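Local coordinates for transcriptional activator, putative (Pyrococcus furiosus, PDB 1RTW), which is an all-helical protein of the TENA/THI-4/PQQC family, named a putative transcriptional activator, whose precise role is not established, at residues S72-Y75 and I76-L80; S117-E120 and G121-L125; E128-A131 and Y132-W136; P148-E151 and F152-W156. One frame throughout, in Å; residues are numbered along the deposited sequence.

Contact 1: residues S72-Y75 and I76-L80; sequences SIYY and ISKEL
Ile76 N bonds to Ser72 O at 2.7 Å and Ser77 N to Ile73 O, the i to i+4 pattern of helix 66-89. The pattern then slips. Lys78 N has its better bond to Tyr75 O, three residues back, at 3.1 Å, and only a weak one to Tyr74 O. The N atoms of Glu79 and Leu80 also reach back three residues, so the helix is kinked here. Ser77 OG gives a second bond to the turn before, to Tyr74 O at 2.5 Å. Its first torsion (chi1 72°) sets the hydroxyl between the backbone N and the carbonyl carbon, which turns it back toward that oxygen. Lys78 bends at chi2, and its amine ends close to the Tyr74 ring, with NZ 3.3 Å from CE1. Ile76 lays CD1 against Tyr75 CD2 at 3.6 Å. Its CG1 passes close to Ser72 O. Ser72 OG itself is held by Phe68 O. The Tyr74 ring stacks on Tyr74 of the second subunit, and Ile73 packs on Met58 of that subunit. Ile76 is buried against Leu51 and Met54 of helix 33-60. The arrangement is that of a kinked helix with one face in the helical bundle and another at a subunit interface.

Contact 2: residues S117-E120 and G121-L125; sequences SFLE and GFTAL
Gly121 N bonds to Ser117 O at 3.1 Å in the first turn of helix 118-142, which opens with a capping box. Ser117 is the N-cap. Its OG accepts from Glu120 N at 3.1 Å, and Glu120 OE1 accepts in return from Ser117 N at 2.8 Å. That return bond is nearly straight, at 172°, and uses the anti lone pair of OE1. Ser117 OG also donates to the same oxygen, so two donors hold the carboxylate over the helix start. Further backbone bonds join Phe122 N to Phe118 O and Ala124 N to Glu120 O. Among apolar groups, the Phe118 and Phe122 side chains lie next to each other and point the same way. Phe118 CZ comes 3.9 Å from Phe122 CD1, with the ring planes at 41°. Both rings reach helix 159-176, Phe118 at Leu175 and Phe122 at Ile168 and Ile171. Glu120 meets helix 181-201, and Thr123 touches both that helix and Leu172 of helix 159-176. The last group is the double grip on Leu119 O. Thr123 OG1 stands beside its own backbone N (chi1 -67°) and donates to Leu119 O at 2.7 Å. Thr123 N reaches that oxygen at 2.8 Å from the opposite face of the carbonyl plane.

Contact 3: residues E128-A131 and Y132-W136; sequences EEKA and YYEAW
Lys130 and Glu134 are joined by a salt bridge one helical turn apart. The Lys130 chain leaves CB with CG trans to the backbone N (chi1 175°), then bends at chi2 and runs on extended past CD. CE is the first atom to meet the partner, 3.5 Å from Glu134 OE2 and 4.0 Å from Glu134 CG. At the tip, NZ reaches Glu134 OE2 at 2.9 Å. It comes to the anti side of that oxygen, 28° out of the carboxylate plane. NZ also lies near the edge of the Tyr133 ring. Glu134 bends at chi2 as well, and its CG passes 3.4 Å from Lys130 O. Its OE2 has a second cation, Lys137, so one oxygen takes two positive partners. In the main chain beneath, Glu134 N bonds to Lys130 O at 3.1 Å and Ala135 N to Ala131 O. On another side of the helix, Trp136 NE1 lies 3.3 Å above the Tyr132 ring plane, toward its rim, and Tyr132 OH bonds to Trp39. This part of helix 118-142 sits near the centre of the chain. Trp14 of helix 11-15 covers Lys130, Ala131 and Glu134, helix 159-176 meets Glu129 and Tyr133, and helix 33-60 meets Glu128.

Contact 4: residues P148-E151 and F152-W156; sequences PYQE and FINHW
Gln150 and Asn154 set their amides against each other at an angle, with the two planes 55° apart. Gln150 NE2 donates to Asn154 OD1 at 2.9 Å. The bond keeps to the Gln150 amide plane but arrives well above the carbonyl plane of Asn154, 49° out of it. Gln150 gets there by bending at chi2, which swings its amide along the helix toward the next turn. Asn154 ND2 then rests against Gln150 CG at 3.3 Å. Ile153 crosses the Gln150 side chain at about a right angle, with its CD1 4.0 Å from Gln150 OE1. The Phe152 ring turns its edge to Tyr149 O, with CD2 3.9 Å from that oxygen. Underneath, Asn154 N bonds to Gln150 O at 2.8 Å and His155 N to Glu151 O at 3.0 Å. Tyr149 O, at the N-cap residue, accepts only weak bonds from Phe152 N and Ile153 N. Pro148 CB lies over the centre of the Tyr149 ring, which stacks on Phe36. Phe152 meets Phe83 edge-to-face, and Trp156 NE1 bonds to Glu79. The arrangement is a short two-turn helix, 150-157, and the N-cap before it, with a polar amide pair on one side and aromatic residues packed into the helical bundle on another.

How the contacts relate
The contacts follow one another along the chain in numerical order. Contact 1 lies on helix 66-89, contacts 2 and 3 share helix 118-142, and contact 4 lies on the next helix, 150-157. Contacts 2 and 4 are farthest apart, with centres about 27 Å apart on opposite sides of the chain's centre. Contact 3 is the innermost and touches contact 4, where Trp156 packs on Tyr132 and Trp136. Contact 1 touches contacts 3 and 4: Ile76 CD1 meets Glu129, and Glu79 and Tyr75 pack against His155. Bound phosphate, probably from the crystallisation liquor, lies by Glu79, Glu128 and Glu129. It may mark a pocket between helices 66-89 and 118-142, with helix 150-157 close by.

Contact 1: residues S72-Y75 and I76-L80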
loop_
_atom_site.group_PDB
_atom_site.type_symbol
_atom_site.label_atom_id
_atom_site.label_comp_id
_atom_site.label_asym_id
_atom_site.label_seq_id
_atom_site.Cartn_x
_atom_site.Cartn_y
_atom_site.Cartn_z
ATOM N N SER B 72 0.244 -21.463 -0.824
ATOM C CA SER B 72 0.356 -21.132 -2.240
ATOM C C SER B 72 1.629 -20.372 -2.548
ATOM O O SER B 72 2.329 -20.696 -3.512
ATOM C CB SER B 72 -0.850 -20.328 -2.711
ATOM O OG SER B 72 -2.025 -21.080 -2.556
ATOM N N ILE B 73 1.934 -19.362 -1.743
ATOM C CA ILE B 73 3.156 -18.582 -1.954
ATOM C C ILE B 73 4.386 -19.480 -1.838
ATOM O O ILE B 73 5.307 -19.392 -2.661
ATOM C CB ILE B 73 3.250 -17.412 -0.978
ATOM C CG1 ILE B 73 2.177 -16.380 -1.331
ATOM C CG2 ILE B 73 4.641 -16.782 -1.016
ATOM C CD1 ILE B 73 2.138 -15.191 -0.377
ATOM N N TYR B 74 4.367 -20.379 -0.855
ATOM C CA TYR B 74 5.471 -21.309 -0.654
ATOM C C TYR B 74 5.577 -22.224 -1.880
ATOM O O TYR B 74 6.666 -22.430 -2.412
ATOM C CB TYR B 74 5.249 -22.136 0.615
ATOM C CG TYR B 74 6.374 -23.101 0.919
ATOM C CD1 TYR B 74 7.672 -22.643 1.159
ATOM C CD2 TYR B 74 6.151 -24.473 0.925
ATOM C CE1 TYR B 74 8.721 -23.536 1.394
ATOM C CE2 TYR B 74 7.187 -25.371 1.161
ATOM C CZ TYR B 74 8.467 -24.898 1.391
ATOM O OH TYR B 74 9.496 -25.784 1.619
ATOM N N TYR B 75 4.435 -22.737 -2.334
ATOM C CA TYR B 75 4.358 -23.610 -3.503
ATOM C C TYR B 75 4.885 -22.903 -4.763
ATOM O O TYR B 75 5.834 -23.388 -5.394
ATOM C CB TYR B 75 2.908 -24.072 -3.690
ATOM C CG TYR B 75 2.620 -24.877 -4.943
ATOM C CD1 TYR B 75 3.322 -26.054 -5.235
ATOM C CD2 TYR B 75 1.630 -24.458 -5.839
ATOM C CE1 TYR B 75 3.041 -26.790 -6.397
ATOM C CE2 TYR B 75 1.339 -25.180 -6.993
ATOM C CZ TYR B 75 2.039 -26.342 -7.270
ATOM O OH TYR B 75 1.708 -27.051 -8.410
ATOM N N ILE B 76 4.330 -21.729 -5.068
ATOM C CA ILE B 76 4.737 -20.941 -6.237
ATOM C C ILE B 76 6.213 -20.503 -6.170
ATOM O O ILE B 76 6.866 -20.382 -7.206
ATOM C CB ILE B 76 3.847 -19.665 -6.416
ATOM C CG1 ILE B 76 2.356 -20.010 -6.387
ATOM C CG2 ILE B 76 4.164 -18.965 -7.709
ATOM C CD1 ILE B 76 1.975 -21.175 -7.205
ATOM N N SER B 77 6.726 -20.243 -4.964
ATOM C CA SER B 77 8.130 -19.829 -4.787
ATOM C C SER B 77 9.100 -20.914 -5.271
ATOM O O SER B 77 10.249 -20.625 -5.609
ATOM C CB SER B 77 8.443 -19.530 -3.320
ATOM O OG SER B 77 8.494 -20.729 -2.555
ATOM N N LYS B 78 8.631 -22.159 -5.285
ATOM C CA LYS B 78 9.447 -23.282 -5.738
ATOM C C LYS B 78 9.814 -23.118 -7.211
ATOM O O LYS B 78 10.886 -23.570 -7.650
ATOM C CB LYS B 78 8.715 -24.605 -5.497
ATOM C CG LYS B 78 9.232 -25.395 -4.301
ATOM C CD LYS B 78 9.497 -24.510 -3.086
ATOM C CE LYS B 78 10.321 -25.242 -2.025
ATOM N NZ LYS B 78 10.858 -24.306 -0.992
ATOM N N GLU B 79 8.944 -22.415 -7.946
ATOM C CA GLU B 79 9.142 -22.137 -9.371
ATOM C C GLU B 79 10.453 -21.392 -9.605
ATOM O O GLU B 79 11.068 -21.543 -10.653
ATOM C CB GLU B 79 7.980 -21.309 -9.944
ATOM C CG GLU B 79 6.644 -22.030 -10.030
ATOM C CD GLU B 79 5.541 -21.176 -10.658
ATOM O OE1 GLU B 79 5.817 -20.049 -11.124
ATOM O OE2 GLU B 79 4.385 -21.639 -10.693
ATOM N N LEU B 80 10.872 -20.585 -8.632
ATOM C CA LEU B 80 12.125 -19.844 -8.755
ATOM C C LEU B 80 13.286 -20.802 -8.922
ATOM O O LEU B 80 14.130 -20.600 -9.793
ATOM C CB LEU B 80 12.381 -18.964 -7.532
ATOM C CG LEU B 80 11.386 -17.830 -7.326
ATOM C CD1 LEU B 80 11.762 -17.048 -6.079
ATOM C CD2 LEU B 80 11.353 -16.935 -8.562
#

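Contact 2: residues S117-E120 and G121-L125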
loop_
_atom_site.group_PDB
_atom_site.type_symbol
_atom_site.label_atom_id
_atom_site.label_comp_id
_atom_site.label_asym_id
_atom_site.label_seq_id
_atom_site.Cartn_x
_atom_site.Cartn_y
_atom_site.Cartn_z
ATOM N N SER B 117 -9.744 -3.753 -5.313
ATOM C CA SER B 117 -10.484 -4.478 -4.281
ATOM C C SER B 117 -9.865 -5.883 -4.193
ATOM O O SER B 117 -9.173 -6.312 -5.118
ATOM C CB SER B 117 -11.940 -4.610 -4.707
ATOM O OG SER B 117 -12.032 -5.408 -5.876
ATOM N N PHE B 118 -10.139 -6.607 -3.110
ATOM C CA PHE B 118 -9.590 -7.954 -2.964
ATOM C C PHE B 118 -10.092 -8.851 -4.100
ATOM O O PHE B 118 -9.326 -9.637 -4.670
ATOM C CB PHE B 118 -9.966 -8.559 -1.607
ATOM C CG PHE B 118 -9.375 -9.922 -1.369
ATOM C CD1 PHE B 118 -8.000 -10.087 -1.275
ATOM C CD2 PHE B 118 -10.188 -11.044 -1.247
ATOM C CE1 PHE B 118 -7.446 -11.330 -1.066
ATOM C CE2 PHE B 118 -9.639 -12.300 -1.034
ATOM C CZ PHE B 118 -8.267 -12.441 -0.946
ATOM N N LEU B 119 -11.365 -8.662 -4.457
ATOM C CA LEU B 119 -12.028 -9.412 -5.515
ATOM C C LEU B 119 -11.296 -9.264 -6.848
ATOM O O LEU B 119 -11.087 -10.240 -7.572
ATOM C CB LEU B 119 -13.480 -8.932 -5.653
ATOM C CG LEU B 119 -14.277 -9.568 -6.800
ATOM C CD1 LEU B 119 -14.520 -11.054 -6.517
ATOM C CD2 LEU B 119 -15.596 -8.822 -7.019
ATOM N N GLU B 120 -10.967 -8.030 -7.206
ATOM C CA GLU B 120 -10.234 -7.776 -8.443
ATOM C C GLU B 120 -8.872 -8.481 -8.385
ATOM O O GLU B 120 -8.438 -9.123 -9.348
ATOM C CB GLU B 120 -10.013 -6.279 -8.618
ATOM C CG GLU B 120 -11.280 -5.452 -8.896
ATOM C CD GLU B 120 -10.974 -3.959 -8.999
ATOM O OE1 GLU B 120 -10.702 -3.319 -7.955
ATOM O OE2 GLU B 120 -10.988 -3.424 -10.129
ATOM N N GLY B 121 -8.217 -8.372 -7.232
ATOM C CA GLY B 121 -6.924 -8.990 -7.057
ATOM C C GLY B 121 -6.988 -10.498 -7.195
ATOM O O GLY B 121 -6.207 -11.095 -7.936
ATOM N N PHE B 122 -7.930 -11.112 -6.488
ATOM C CA PHE B 122 -8.088 -12.556 -6.538
ATOM C C PHE B 122 -8.518 -12.998 -7.934
ATOM O O PHE B 122 -8.128 -14.067 -8.394
ATOM C CB PHE B 122 -9.075 -13.040 -5.469
ATOM C CG PHE B 122 -8.802 -14.444 -5.001
ATOM C CD1 PHE B 122 -7.830 -14.688 -4.047
ATOM C CD2 PHE B 122 -9.471 -15.525 -5.558
ATOM C CE1 PHE B 122 -7.521 -15.987 -3.657
ATOM C CE2 PHE B 122 -9.169 -16.826 -5.171
ATOM C CZ PHE B 122 -8.189 -17.058 -4.220
ATOM N N THR B 123 -9.300 -12.163 -8.617
ATOM C CA THR B 123 -9.729 -12.478 -9.973
ATOM C C THR B 123 -8.488 -12.501 -10.869
ATOM O O THR B 123 -8.342 -13.393 -11.717
ATOM C CB THR B 123 -10.773 -11.443 -10.504
ATOM O OG1 THR B 123 -11.981 -11.564 -9.751
ATOM C CG2 THR B 123 -11.105 -11.686 -11.957
ATOM N N ALA B 124 -7.575 -11.551 -10.659
ATOM C CA ALA B 124 -6.345 -11.501 -11.458
ATOM C C ALA B 124 -5.497 -12.752 -11.205
ATOM O O ALA B 124 -4.894 -13.302 -12.135
ATOM C CB ALA B 124 -5.538 -10.248 -11.137
ATOM N N LEU B 125 -5.476 -13.205 -9.950
ATOM C CA LEU B 125 -4.722 -14.389 -9.582
ATOM C C LEU B 125 -5.257 -15.597 -10.350
ATOM O O LEU B 125 -4.499 -16.301 -11.011
ATOM C CB LEU B 125 -4.808 -14.648 -8.078
ATOM C CG LEU B 125 -4.150 -15.961 -7.621
ATOM C CD1 LEU B 125 -2.645 -15.886 -7.839
ATOM C CD2 LEU B 125 -4.451 -16.197 -6.174
#

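Contact 3: residues E128-A131 and Y132-W136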
loop_
_atom_site.group_PDB
_atom_site.type_symbol
_atom_site.label_atom_id
_atom_site.label_comp_id
_atom_site.label_asym_id
_atom_site.label_seq_id
_atom_site.Cartn_x
_atom_site.Cartn_y
_atom_site.Cartn_z
ATOM N N GLU B 128 -4.386 -15.524 -14.180
ATOM C CA GLU B 128 -2.975 -15.843 -14.409
ATOM C C GLU B 128 -2.632 -17.331 -14.236
ATOM O O GLU B 128 -1.831 -17.885 -14.989
ATOM C CB GLU B 128 -2.109 -15.013 -13.450
ATOM C CG GLU B 128 -0.784 -15.686 -13.026
ATOM C CD GLU B 128 -0.405 -15.419 -11.574
ATOM O OE1 GLU B 128 -1.207 -14.850 -10.816
ATOM O OE2 GLU B 128 0.713 -15.770 -11.172
ATOM N N GLU B 129 -3.176 -17.951 -13.194
ATOM C CA GLU B 129 -2.891 -19.363 -12.938
ATOM C C GLU B 129 -3.643 -20.265 -13.895
ATOM O O GLU B 129 -3.079 -21.206 -14.435
ATOM C CB GLU B 129 -3.216 -19.738 -11.482
ATOM C CG GLU B 129 -2.555 -18.851 -10.419
ATOM C CD GLU B 129 -1.031 -18.917 -10.428
ATOM O OE1 GLU B 129 -0.449 -18.921 -11.516
ATOM O OE2 GLU B 129 -0.398 -18.926 -9.354
ATOM N N LYS B 130 -4.918 -19.953 -14.107
ATOM C CA LYS B 130 -5.770 -20.726 -14.994
ATOM C C LYS B 130 -5.261 -20.646 -16.435
ATOM O O LYS B 130 -5.292 -21.639 -17.172
ATOM C CB LYS B 130 -7.209 -20.224 -14.881
ATOM C CG LYS B 130 -8.195 -20.858 -15.832
ATOM C CD LYS B 130 -8.408 -22.323 -15.544
ATOM C CE LYS B 130 -9.484 -22.888 -16.445
ATOM N NZ LYS B 130 -9.588 -24.359 -16.293
ATOM N N ALA B 131 -4.756 -19.479 -16.822
ATOM C CA ALA B 131 -4.219 -19.295 -18.164
ATOM C C ALA B 131 -3.032 -20.222 -18.410
ATOM O O ALA B 131 -2.965 -20.892 -19.444
ATOM C CB ALA B 131 -3.793 -17.862 -18.368
ATOM N N TYR B 132 -2.105 -20.276 -17.453
ATOM C CA TYR B 132 -0.922 -21.115 -17.604
ATOM C C TYR B 132 -1.233 -22.598 -17.525
ATOM O O TYR B 132 -0.589 -23.414 -18.196
ATOM C CB TYR B 132 0.155 -20.726 -16.594
ATOM C CG TYR B 132 1.344 -20.065 -17.239
ATOM C CD1 TYR B 132 2.634 -20.320 -16.789
ATOM C CD2 TYR B 132 1.182 -19.212 -18.332
ATOM C CE1 TYR B 132 3.745 -19.741 -17.418
ATOM C CE2 TYR B 132 2.285 -18.633 -18.968
ATOM C CZ TYR B 132 3.562 -18.899 -18.508
ATOM O OH TYR B 132 4.648 -18.313 -19.136
ATOM N N TYR B 133 -2.239 -22.940 -16.724
ATOM C CA TYR B 133 -2.649 -24.329 -16.583
ATOM C C TYR B 133 -3.143 -24.832 -17.937
ATOM O O TYR B 133 -2.723 -25.891 -18.399
ATOM C CB TYR B 133 -3.741 -24.464 -15.520
ATOM C CG TYR B 133 -4.252 -25.879 -15.323
ATOM C CD1 TYR B 133 -3.374 -26.948 -15.167
ATOM C CD2 TYR B 133 -5.620 -26.142 -15.305
ATOM C CE1 TYR B 133 -3.847 -28.250 -14.998
ATOM C CE2 TYR B 133 -6.110 -27.435 -15.137
ATOM C CZ TYR B 133 -5.224 -28.487 -14.983
ATOM O OH TYR B 133 -5.717 -29.766 -14.796
ATOM N N GLU B 134 -3.982 -24.040 -18.592
ATOM C CA GLU B 134 -4.519 -24.408 -19.901
ATOM C C GLU B 134 -3.460 -24.479 -21.004
ATOM O O GLU B 134 -3.412 -25.455 -21.758
ATOM C CB GLU B 134 -5.635 -23.443 -20.310
ATOM C CG GLU B 134 -6.893 -23.553 -19.458
ATOM C CD GLU B 134 -7.513 -24.938 -19.490
ATOM O OE1 GLU B 134 -7.521 -25.570 -20.566
ATOM O OE2 GLU B 134 -7.994 -25.399 -18.435
ATOM N N ALA B 135 -2.597 -23.465 -21.073
ATOM C CA ALA B 135 -1.547 -23.403 -22.092
ATOM C C ALA B 135 -0.590 -24.578 -22.029
ATOM O O ALA B 135 -0.322 -25.226 -23.038
ATOM C CB ALA B 135 -0.778 -22.102 -21.973
ATOM N N TRP B 136 -0.080 -24.852 -20.835
ATOM C CA TRP B 136 0.850 -25.946 -20.650
ATOM C C TRP B 136 0.148 -27.299 -20.732
ATOM O O TRP B 136 0.772 -28.309 -21.047
ATOM C CB TRP B 136 1.629 -25.757 -19.351
ATOM C CG TRP B 136 2.516 -24.554 -19.449
ATOM C CD1 TRP B 136 2.269 -23.303 -18.947
ATOM C CD2 TRP B 136 3.741 -24.453 -20.184
ATOM N NE1 TRP B 136 3.256 -22.436 -19.330
ATOM C CE2 TRP B 136 4.169 -23.109 -20.084
ATOM C CE3 TRP B 136 4.512 -25.363 -20.911
ATOM C CZ2 TRP B 136 5.340 -22.657 -20.702
ATOM C CZ3 TRP B 136 5.674 -24.909 -21.523
ATOM C CH2 TRP B 136 6.078 -23.569 -21.408
#

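Contact 4: residues P148-E151 and F152-W156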
loop_
_atom_site.group_PDB
_atom_site.type_symbol
_atom_site.label_atom_id
_atom_site.label_comp_id
_atom_site.label_asym_id
_atom_site.label_seq_id
_atom_site.Cartn_x
_atom_site.Cartn_y
_atom_site.Cartn_z
ATOM N N PRO B 148 12.920 -30.873 -24.220
ATOM C CA PRO B 148 14.103 -30.554 -23.421
ATOM C C PRO B 148 13.654 -29.669 -22.257
ATOM O O PRO B 148 14.430 -29.360 -21.353
ATOM C CB PRO B 148 14.960 -29.730 -24.390
ATOM C CG PRO B 148 14.479 -30.121 -25.744
ATOM C CD PRO B 148 13.005 -30.227 -25.543
ATOM N N TYR B 149 12.401 -29.230 -22.315
ATOM C CA TYR B 149 11.835 -28.362 -21.286
ATOM C C TYR B 149 10.658 -29.050 -20.620
ATOM O O TYR B 149 9.708 -28.398 -20.185
ATOM C CB TYR B 149 11.372 -27.047 -21.915
ATOM C CG TYR B 149 12.351 -26.507 -22.921
ATOM C CD1 TYR B 149 13.622 -26.090 -22.527
ATOM C CD2 TYR B 149 12.028 -26.449 -24.274
ATOM C CE1 TYR B 149 14.550 -25.635 -23.455
ATOM C CE2 TYR B 149 12.952 -25.991 -25.213
ATOM C CZ TYR B 149 14.209 -25.589 -24.792
ATOM O OH TYR B 149 15.141 -25.162 -25.703
ATOM N N GLN B 150 10.747 -30.373 -20.517
ATOM C CA GLN B 150 9.698 -31.176 -19.910
ATOM C C GLN B 150 9.357 -30.738 -18.481
ATOM O O GLN B 150 8.192 -30.782 -18.077
ATOM C CB GLN B 150 10.103 -32.651 -19.935
ATOM C CG GLN B 150 8.976 -33.605 -19.620
ATOM C CD GLN B 150 7.859 -33.532 -20.625
ATOM O OE1 GLN B 150 8.097 -33.440 -21.831
ATOM N NE2 GLN B 150 6.625 -33.584 -20.140
ATOM N N GLU B 151 10.364 -30.284 -17.738
ATOM C CA GLU B 151 10.168 -29.836 -16.356
ATOM C C GLU B 151 9.042 -28.805 -16.266
ATOM O O GLU B 151 8.123 -28.949 -15.454
ATOM C CB GLU B 151 11.456 -29.230 -15.785
ATOM C CG GLU B 151 12.708 -30.077 -15.982
ATOM C CD GLU B 151 13.661 -29.486 -17.012
ATOM O OE1 GLU B 151 13.255 -29.330 -18.190
ATOM O OE2 GLU B 151 14.817 -29.174 -16.635
ATOM N N PHE B 152 9.119 -27.780 -17.115
ATOM C CA PHE B 152 8.117 -26.711 -17.161
ATOM C C PHE B 152 6.755 -27.196 -17.630
ATOM O O PHE B 152 5.727 -26.798 -17.080
ATOM C CB PHE B 152 8.583 -25.577 -18.073
ATOM C CG PHE B 152 9.848 -24.939 -17.620
ATOM C CD1 PHE B 152 9.818 -23.824 -16.803
ATOM C CD2 PHE B 152 11.073 -25.479 -17.976
ATOM C CE1 PHE B 152 10.989 -23.257 -16.341
ATOM C CE2 PHE B 152 12.251 -24.923 -17.522
ATOM C CZ PHE B 152 12.213 -23.807 -16.700
ATOM N N ILE B 153 6.754 -28.048 -18.651
ATOM C CA ILE B 153 5.521 -28.587 -19.191
ATOM C C ILE B 153 4.781 -29.370 -18.113
ATOM O O ILE B 153 3.575 -29.211 -17.946
ATOM C CB ILE B 153 5.791 -29.512 -20.382
ATOM C CG1 ILE B 153 6.578 -28.763 -21.446
ATOM C CG2 ILE B 153 4.477 -29.985 -20.987
ATOM C CD1 ILE B 153 7.033 -29.637 -22.577
ATOM N N ASN B 154 5.523 -30.198 -17.379
ATOM C CA ASN B 154 4.955 -31.014 -16.314
ATOM C C ASN B 154 4.457 -30.206 -15.129
ATOM O O ASN B 154 3.366 -30.457 -14.635
ATOM C CB ASN B 154 5.969 -32.052 -15.810
ATOM C CG ASN B 154 6.177 -33.201 -16.791
ATOM O OD1 ASN B 154 5.297 -33.514 -17.607
ATOM N ND2 ASN B 154 7.347 -33.837 -16.713
ATOM N N HIS B 155 5.250 -29.243 -14.666
ATOM C CA HIS B 155 4.840 -28.450 -13.517
ATOM C C HIS B 155 3.510 -27.716 -13.704
ATOM O O HIS B 155 2.613 -27.849 -12.877
ATOM C CB HIS B 155 5.930 -27.455 -13.093
ATOM C CG HIS B 155 5.494 -26.540 -11.987
ATOM N ND1 HIS B 155 5.241 -25.201 -12.193
ATOM C CD2 HIS B 155 5.157 -26.796 -10.706
ATOM C CE1 HIS B 155 4.754 -24.677 -11.084
ATOM N NE2 HIS B 155 4.691 -25.618 -10.165
ATOM N N TRP B 156 3.360 -26.995 -14.810
ATOM C CA TRP B 156 2.129 -26.250 -15.035
ATOM C C TRP B 156 0.925 -27.050 -15.524
ATOM O O TRP B 156 -0.211 -26.562 -15.473
ATOM C CB TRP B 156 2.390 -25.044 -15.929
ATOM C CG TRP B 156 3.100 -23.957 -15.203
ATOM C CD1 TRP B 156 2.720 -23.372 -14.028
ATOM C CD2 TRP B 156 4.300 -23.309 -15.601
ATOM N NE1 TRP B 156 3.613 -22.395 -13.670
ATOM C CE2 TRP B 156 4.607 -22.340 -14.624
ATOM C CE3 TRP B 156 5.166 -23.453 -16.692
ATOM C CZ2 TRP B 156 5.719 -21.510 -14.704
ATOM C CZ3 TRP B 156 6.270 -22.634 -16.778
ATOM C CH2 TRP B 156 6.544 -21.676 -15.786
#